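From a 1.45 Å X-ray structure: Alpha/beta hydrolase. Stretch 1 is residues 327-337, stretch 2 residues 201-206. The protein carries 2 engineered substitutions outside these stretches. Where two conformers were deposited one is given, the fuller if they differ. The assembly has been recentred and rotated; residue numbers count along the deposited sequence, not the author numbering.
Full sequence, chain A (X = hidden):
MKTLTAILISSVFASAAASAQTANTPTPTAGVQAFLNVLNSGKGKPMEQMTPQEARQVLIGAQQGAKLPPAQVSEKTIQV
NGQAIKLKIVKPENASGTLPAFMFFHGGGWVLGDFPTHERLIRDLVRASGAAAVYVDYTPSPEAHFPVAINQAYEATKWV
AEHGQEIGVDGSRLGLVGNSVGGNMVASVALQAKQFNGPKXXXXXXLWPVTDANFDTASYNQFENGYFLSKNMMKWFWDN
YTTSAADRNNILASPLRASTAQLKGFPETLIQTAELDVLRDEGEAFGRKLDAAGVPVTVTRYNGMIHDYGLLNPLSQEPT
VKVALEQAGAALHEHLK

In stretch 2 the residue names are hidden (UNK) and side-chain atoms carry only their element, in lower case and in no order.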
ATOM      1  N   GLN A 327       3.406   5.510   3.723  1.00  5.57           N
ATOM      2  CA  GLN A 327       2.055   5.396   3.187  1.00  5.10           C
ATOM      3  C   GLN A 327       1.015   5.283   4.292  1.00  6.60           C
ATOM      4  O   GLN A 327      -0.094   5.831   4.167  1.00  5.95           O
ATOM      5  CB  GLN A 327       2.007   4.199   2.230  1.00  5.49           C
ATOM      6  CG  GLN A 327       2.798   4.423   0.948  1.00  5.72           C
ATOM      7  CD  GLN A 327       2.704   3.281  -0.028  1.00  5.82           C
ATOM      8  OE1 GLN A 327       2.608   2.117   0.354  1.00  6.46           O
ATOM      9  NE2 GLN A 327       2.755   3.604  -1.314  1.00  6.50           N
ATOM     10  N   ALA A 328       1.335   4.574   5.375  1.00  6.40           N
ATOM     11  CA  ALA A 328       0.438   4.570   6.527  1.00  5.65           C
ATOM     12  C   ALA A 328       0.295   5.970   7.099  1.00  6.69           C
ATOM     13  O   ALA A 328      -0.816   6.407   7.427  1.00  6.70           O
ATOM     14  CB  ALA A 328       0.948   3.601   7.593  1.00  7.62           C
ATOM     15  N   GLY A 329       1.412   6.687   7.228  1.00  5.98           N
ATOM     16  CA  GLY A 329       1.361   8.041   7.764  1.00  6.86           C
ATOM     17  C   GLY A 329       0.574   8.992   6.884  1.00  8.09           C
ATOM     18  O   GLY A 329      -0.167   9.839   7.388  1.00  7.34           O
ATOM     19  N   ALA A 330       0.699   8.853   5.563  1.00  6.77           N
ATOM     20  CA  ALA A 330      -0.036   9.727   4.656  1.00  6.97           C
ATOM     21  C   ALA A 330      -1.536   9.496   4.778  1.00  7.50           C
ATOM     22  O   ALA A 330      -2.323  10.451   4.757  1.00  7.81           O
ATOM     23  CB  ALA A 330       0.436   9.502   3.216  1.00  8.15           C
ATOM     24  N   ALA A 331      -1.953   8.239   4.890  1.00  7.07           N
ATOM     25  CA  ALA A 331      -3.371   7.952   5.067  1.00  7.79           C
ATOM     26  C   ALA A 331      -3.873   8.529   6.378  1.00  6.82           C
ATOM     27  O   ALA A 331      -4.959   9.128   6.435  1.00  8.53           O
ATOM     28  CB  ALA A 331      -3.593   6.438   5.003  1.00  8.48           C
ATOM     29  N   LEU A 332      -3.096   8.386   7.444  0.56  7.39           N
ATOM     30  CA  LEU A 332      -3.511   8.924   8.729  0.56  7.30           C
ATOM     31  C   LEU A 332      -3.605  10.442   8.686  0.56  9.40           C
ATOM     32  O   LEU A 332      -4.553  11.029   9.226  0.56  9.01           O
ATOM     33  CB  LEU A 332      -2.518   8.467   9.786  0.56 11.09           C
ATOM     34  CG  LEU A 332      -2.893   8.742  11.231  0.56  8.34           C
ATOM     35  CD1 LEU A 332      -4.246   8.172  11.604  0.56  8.29           C
ATOM     36  CD2 LEU A 332      -1.802   8.154  12.122  0.56  9.20           C
ATOM     37  N   HIS A 333      -2.631  11.098   8.053  1.00  7.51           N
ATOM     38  CA  HIS A 333      -2.678  12.548   7.918  1.00  8.02           C
ATOM     39  C   HIS A 333      -3.963  12.999   7.244  1.00  9.53           C
ATOM     40  O   HIS A 333      -4.619  13.953   7.701  1.00  9.44           O
ATOM     41  CB  HIS A 333      -1.481  13.041   7.106  1.00  8.44           C
ATOM     42  CG  HIS A 333      -1.498  14.516   6.872  1.00  9.32           C
ATOM     43  ND1 HIS A 333      -0.908  15.407   7.739  1.00 14.89           N
ATOM     44  CD2 HIS A 333      -2.036  15.260   5.876  1.00 16.64           C
ATOM     45  CE1 HIS A 333      -1.086  16.639   7.295  1.00 16.59           C
ATOM     46  NE2 HIS A 333      -1.771  16.580   6.170  1.00 16.33           N
ATOM     47  N   GLU A 334      -4.356  12.323   6.164  1.00  7.85           N
ATOM     48  CA  GLU A 334      -5.542  12.740   5.439  1.00  8.70           C
ATOM     49  C   GLU A 334      -6.782  12.649   6.312  1.00 10.27           C
ATOM     50  O   GLU A 334      -7.709  13.448   6.153  1.00 13.34           O
ATOM     51  CB  GLU A 334      -5.687  11.896   4.179  1.00  9.63           C
ATOM     52  CG  GLU A 334      -7.007  12.015   3.462  1.00 16.49           C
ATOM     53  CD  GLU A 334      -7.215  13.366   2.790  1.00 21.04           C
ATOM     54  OE1 GLU A 334      -6.253  14.162   2.652  1.00 20.04           O
ATOM     55  OE2 GLU A 334      -8.371  13.607   2.377  1.00 27.26           O
ATOM     56  N   HIS A 335      -6.831  11.703   7.236  1.00  7.59           N
ATOM     57  CA  HIS A 335      -8.022  11.473   8.041  1.00  8.98           C
ATOM     58  C   HIS A 335      -8.017  12.210   9.369  1.00  7.21           C
ATOM     59  O   HIS A 335      -9.031  12.184  10.063  1.00 10.17           O
ATOM     60  CB  HIS A 335      -8.252   9.970   8.219  1.00  8.27           C
ATOM     61  CG  HIS A 335      -8.681   9.323   6.953  1.00  8.46           C
ATOM     62  ND1 HIS A 335     -10.007   9.065   6.668  1.00 11.25           N
ATOM     63  CD2 HIS A 335      -7.977   8.967   5.853  1.00 10.18           C
ATOM     64  CE1 HIS A 335     -10.096   8.558   5.450  1.00 11.77           C
ATOM     65  NE2 HIS A 335      -8.883   8.496   4.932  1.00 12.00           N
ATOM     66  N   LEU A 336      -6.926  12.886   9.710  1.00  8.74           N
ATOM     67  CA  LEU A 336      -6.836  13.654  10.945  1.00  8.62           C
ATOM     68  C   LEU A 336      -6.936  15.154  10.731  1.00 12.23           C
ATOM     69  O   LEU A 336      -6.816  15.910  11.705  1.00 11.61           O
ATOM     70  CB  LEU A 336      -5.549  13.291  11.677  1.00  8.14           C
ATOM     71  CG  LEU A 336      -5.485  11.878  12.272  1.00  6.75           C
ATOM     72  CD1 LEU A 336      -4.098  11.664  12.876  1.00  8.92           C
ATOM     73  CD2 LEU A 336      -6.569  11.628  13.286  1.00  9.14           C
ATOM     74  N   LYS A 337      -7.190  15.610   9.507  1.00 12.66           N
ATOM     75  CA  LYS A 337      -7.273  17.046   9.225  1.00 13.44           C
ATOM     76  C   LYS A 337      -8.447  17.744   9.878  1.00 23.47           C
ATOM     77  O   LYS A 337      -8.369  18.956  10.134  1.00 19.67           O
ATOM     78  CB  LYS A 337      -7.359  17.289   7.711  1.00 19.91           C
ATOM     79  CG  LYS A 337      -6.125  16.926   6.971  1.00 17.94           C
ATOM     80  CD  LYS A 337      -6.187  17.349   5.501  1.00 24.21           C
ATOM     81  CE  LYS A 337      -7.292  16.642   4.734  1.00 31.61           C
ATOM     82  NZ  LYS A 337      -7.236  16.918   3.255  1.00 40.07           N
ATOM     83  N   UNK A 201     -13.633   8.399  16.734  1.00  8.21           N
ATOM     84  CA  UNK A 201     -12.344   7.985  16.184  1.00  8.20           C
ATOM     85  C   UNK A 201     -12.334   8.320  14.700  1.00  7.49           C
ATOM     86  O   UNK A 201     -13.211   7.866  13.953  1.00  8.77           O
ATOM     87  c   UNK A 201     -12.116   6.474  16.398  1.00  7.39           C
ATOM     88  c   UNK A 201     -11.066   6.786  18.707  1.00 10.58           C
ATOM     89  c   UNK A 201     -10.841   5.992  15.698  1.00  8.32           C
ATOM     90  c   UNK A 201     -12.101   6.107  17.884  1.00  9.70           C
ATOM     91  N   UNK A 202     -11.319   9.063  14.266  1.00  6.61           N
ATOM     92  CA  UNK A 202     -11.196   9.451  12.868  1.00  7.02           C
ATOM     93  C   UNK A 202     -10.740   8.303  11.981  1.00  8.32           C
ATOM     94  O   UNK A 202     -11.185   8.185  10.829  1.00 10.24           O
ATOM     95  n   UNK A 202     -11.762  16.112  11.958  1.00 13.91           N
ATOM     96  c   UNK A 202     -10.161  10.570  12.720  1.00  8.14           C
ATOM     97  n   UNK A 202     -12.053  13.851  12.254  1.00 13.40           N
ATOM     98  c   UNK A 202     -11.711  12.439  12.054  1.00  8.62           C
ATOM     99  n   UNK A 202     -10.318  14.646  10.963  1.00 13.49           N
ATOM    100  c   UNK A 202     -11.375  14.861  11.725  1.00 12.79           C
ATOM    101  c   UNK A 202     -10.684  11.961  13.078  1.00  8.88           C
ATOM    102  N   UNK A 203      -9.816   7.473  12.465  1.00  6.79           N
ATOM    103  CA  UNK A 203      -9.173   6.514  11.575  1.00  6.27           C
ATOM    104  C   UNK A 203      -8.469   5.460  12.404  1.00  7.42           C
ATOM    105  O   UNK A 203      -7.882   5.774  13.441  1.00  7.33           O
ATOM    106  c   UNK A 203      -8.819   6.305   8.448  1.00  7.47           C
ATOM    107  o   UNK A 203      -6.945   4.754   5.705  1.00  7.19           O
ATOM    108  c   UNK A 203      -8.540   5.698   7.227  1.00  6.08           C
ATOM    109  c   UNK A 203      -7.244   5.320   6.931  1.00  6.24           C
ATOM    110  c   UNK A 203      -8.138   7.208  10.685  1.00  7.45           C
ATOM    111  c   UNK A 203      -6.233   5.551   7.834  1.00  6.68           C
ATOM    112  c   UNK A 203      -7.823   6.521   9.375  1.00  6.93           C
ATOM    113  c   UNK A 203      -6.521   6.153   9.044  1.00  8.06           C
ATOM    114  N   UNK A 204      -8.509   4.225  11.926  1.00  6.21           N
ATOM    115  CA  UNK A 204      -7.759   3.112  12.487  1.00  5.63           C
ATOM    116  C   UNK A 204      -6.690   2.684  11.489  1.00  6.14           C
ATOM    117  O   UNK A 204      -6.966   2.563  10.292  1.00  6.53           O
ATOM    118  n   UNK A 204     -10.796   1.340  13.565  1.00  8.94           N
ATOM    119  o   UNK A 204      -9.536   2.822  14.671  1.00  7.69           O
ATOM    120  c   UNK A 204      -8.659   1.894  12.667  1.00  8.19           C
ATOM    121  c   UNK A 204      -9.706   2.071  13.712  1.00  6.78           C
ATOM    122  N   UNK A 205      -5.497   2.391  11.984  1.00  5.16           N
ATOM    123  CA  UNK A 205      -4.457   1.744  11.193  1.00  5.62           C
ATOM    124  C   UNK A 205      -4.063   0.470  11.920  1.00  5.90           C
ATOM    125  O   UNK A 205      -3.468   0.511  13.003  1.00  6.17           O
ATOM    126  c   UNK A 205      -3.624   3.943  10.275  1.00  6.93           C
ATOM    127  c   UNK A 205      -2.249   1.867  10.084  1.00  8.03           C
ATOM    128  c   UNK A 205      -3.237   2.634  10.945  1.00  6.85           C
ATOM    129  N   UNK A 206      -4.411  -0.667  11.335  1.00  5.48           N
ATOM    130  CA  UNK A 206      -4.110  -1.986  11.880  1.00  4.99           C
ATOM    131  C   UNK A 206      -2.956  -2.552  11.068  1.00  5.43           C
ATOM    132  O   UNK A 206      -3.133  -2.942   9.906  1.00  5.89           O
ATOM    133  s   UNK A 206      -8.163  -3.310  12.437  1.00  2.38           S
ATOM    134  c   UNK A 206      -5.348  -2.888  11.815  1.00  6.13           C
ATOM    135  c   UNK A 206      -6.526  -2.404  12.647  1.00  5.28           C
ATOM    136  c   UNK A 206      -7.709  -4.949  13.079  1.00  7.39           C
TER
HETATM  137  O   HOH W   1     -11.920   9.653   8.684  1.00 19.26           O

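Position 201 carries four side-chain carbons, forked at the first, with one arm two carbons long. Its CA-to-CB bond points sideways and the side chain does not touch stretch 1, so its apolar bulk plays no part in this contact. That branching at CB identifies isoleucine, I201.

Position 202 has three carbons, a nitrogen, and then a carbon bearing two more nitrogens: a guanidinium at the end of a flexible chain. Its CB points toward stretch 1 and packs 3.8 Å from CD2 of L336, and one of the terminal nitrogens lies 2.9 Å from the backbone O of H335. This is arginine, R202, and NH1 is the nitrogen that donates a hydrogen bond to that O (N-H...O angle 162°). The carbonyl lies near the guanidinium plane, where the N-H groups point. The chain stops at K337, so the O of H335 has no amide four residues on to bond it, and a long cationic donor suits it well. The aliphatic part is useful too, through the packing of CB on L336.

At position 203, one carbon leads to a six-carbon ring bearing an oxygen. The flat ring forms an offset stack with the imidazole of H335, centroids 4.0 Å apart and planes at 16°; it also approaches CB of A331, and CD1 of L332 meets its edge. The residue is tyrosine, Y203. CB of A331 lies 4.0 Å from CE2 of Y203, its small methyl leaving room for the ring, while CD1 of L332 is 4.0 Å from CD2 of Y203. An aromatic residue thus offers both a face for stacking and an edge for apolar packing.

Position 204 shows two carbons, the second carrying one oxygen and one nitrogen. Its CB points away from the helix, and it makes no contact with stretch 1. The amide is that of asparagine, N204, whose ND2 is hydrogen-bonded elsewhere in the structure.

Position 205 has a single carbon carrying two more, a compact fork. It faces the helix again, its two methyls reaching A328 and L332. This is valine, V205, with CG1 4.4 Å from CB of A328 and CG2 4.5 Å from CD1 of L332. The short branched side chain fits the beta backbone and gives these helix residues an apolar surface.

Position 206 has two carbons, a sulfur and a final carbon, unbranched, and lies out of reach of the helix: methionine, M206.

The helix and strand run nearly antiparallel, at 167°, with axes 9.0 Å apart at closest approach. Alternation along the strand turns Y203 and V205 toward the helix and N204 away. Apolar packing gives way to the aromatic stack and then to polar contacts, where a water bridges O of R202 (2.7 Å) and ND1 of H335 (2.8 Å).

Stretch 2, residues 201-206: IRYNVM
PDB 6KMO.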